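Local coordinates for lipid Binding Protein (Caenorhabditis elegans, PDB 6C1Z) that binds a wide range of unsaturated fatty acids, oleic acid among them, and carries them from the lysosome to the nucleus to switch on longevity genes, at residues I27-G30 / L31-K35. Sequence-based numbering, arbitrary orientation.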
# COMPACT_ATOMS: atom_id res chain seq x y z
N ILE A 27 -1.91 13.66 1.44
CA ILE A 27 -0.79 13.52 0.51
C ILE A 27 -0.98 14.34 -0.76
O ILE A 27 -0.10 14.35 -1.63
CB ILE A 27 -0.43 12.07 0.16
CG1 ILE A 27 -1.56 11.40 -0.61
CG2 ILE A 27 -0.09 11.27 1.43
CD1 ILE A 27 -1.14 10.12 -1.31
N GLY A 28 -2.08 15.09 -0.87
CA GLY A 28 -2.24 16.05 -1.94
C GLY A 28 -3.17 15.63 -3.05
O GLY A 28 -3.16 16.29 -4.10
N VAL A 29 -3.97 14.59 -2.87
CA VAL A 29 -4.89 14.16 -3.91
C VAL A 29 -6.12 15.06 -3.90
O VAL A 29 -6.62 15.43 -2.84
CB VAL A 29 -5.28 12.69 -3.69
CG1 VAL A 29 -6.30 12.25 -4.75
CG2 VAL A 29 -4.05 11.81 -3.73
N GLY A 30 -6.60 15.43 -5.11
CA GLY A 30 -7.76 16.29 -5.24
C GLY A 30 -9.06 15.62 -4.83
O GLY A 30 -9.16 14.41 -4.64
N LEU A 31 -10.11 16.45 -4.75
CA LEU A 31 -11.36 16.01 -4.12
C LEU A 31 -12.04 14.90 -4.92
O LEU A 31 -12.43 13.87 -4.36
CB LEU A 31 -12.29 17.20 -3.94
CG LEU A 31 -13.66 16.87 -3.32
CD1 LEU A 31 -13.52 16.22 -1.96
CD2 LEU A 31 -14.52 18.12 -3.23
N LEU A 32 -12.23 15.11 -6.23
CA LEU A 32 -12.93 14.11 -7.03
C LEU A 32 -12.21 12.78 -7.01
O LEU A 32 -12.84 11.72 -6.86
CB LEU A 32 -13.08 14.60 -8.47
CG LEU A 32 -14.15 15.65 -8.70
CD1 LEU A 32 -14.13 16.08 -10.16
CD2 LEU A 32 -15.52 15.12 -8.31
N ILE A 33 -10.89 12.80 -7.14
CA ILE A 33 -10.14 11.55 -7.20
C ILE A 33 -10.17 10.85 -5.85
O ILE A 33 -10.39 9.63 -5.78
CB ILE A 33 -8.71 11.80 -7.72
CG1 ILE A 33 -8.78 12.19 -9.19
CG2 ILE A 33 -7.87 10.56 -7.60
CD1 ILE A 33 -7.53 12.84 -9.74
N ARG A 34 -9.95 11.58 -4.75
CA ARG A 34 -9.91 10.92 -3.45
C ARG A 34 -11.27 10.36 -3.06
O ARG A 34 -11.34 9.30 -2.42
CB ARG A 34 -9.30 11.82 -2.37
CG ARG A 34 -10.11 13.05 -1.95
CD ARG A 34 -9.35 13.82 -0.88
NE ARG A 34 -10.09 14.97 -0.36
CZ ARG A 34 -9.87 16.24 -0.71
NH1 ARG A 34 -8.92 16.55 -1.58
NH2 ARG A 34 -10.60 17.22 -0.17
N LYS A 35 -12.35 11.07 -3.40
CA LYS A 35 -13.70 10.54 -3.19
C LYS A 35 -13.91 9.24 -3.96
O LYS A 35 -14.34 8.23 -3.40
CB LYS A 35 -14.72 11.60 -3.61
CG LYS A 35 -16.18 11.15 -3.65
CD LYS A 35 -16.80 11.08 -2.27
CE LYS A 35 -18.31 10.94 -2.36
NZ LYS A 35 -18.96 12.14 -2.98
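Val29 and Gly30 meet Ile33 and Arg34 in a local contact at the protein surface, where the short linker between helices 20-27 and 31-39 runs into the first turn of the second helix. Backbone and side chain together hold this helix start. Gly30 occupies the N-cap position, and its O accepts the first i to i+4 backbone bond of the helix, from Arg34 N at 2.9 Å (165°). The same arginine then reaches back one residue further. A chi1 of 68°, with CG set between the backbone N and carbonyl carbon, turns the chain back along the linker; CG lies 3.2 Å from Gly30 O, and the chain runs extended to NE. Its NH1 donates to Val29 O over 2.9 Å, more bent at 144°; the acceptor lies close to the guanidinium plane and the donor in the carbonyl plane. Leu31 CA sits over one guanidinium face, offset toward the rim. Apolar packing joins in as Val29 CG1 touches Ile33 CG2 at 3.7 Å, the two side chains crossing roughly at right angles, while Val29 and Arg34 also rest on Leu24 of helix 20-27. Just upstream, Gly28, with positive phi, closes the end of helix 20-27 in a Schellman motif. The linker falls within a probable nuclear localization signal and belongs to the helix-turn-helix lid that caps the beta-barrel of fatty-acid-binding proteins.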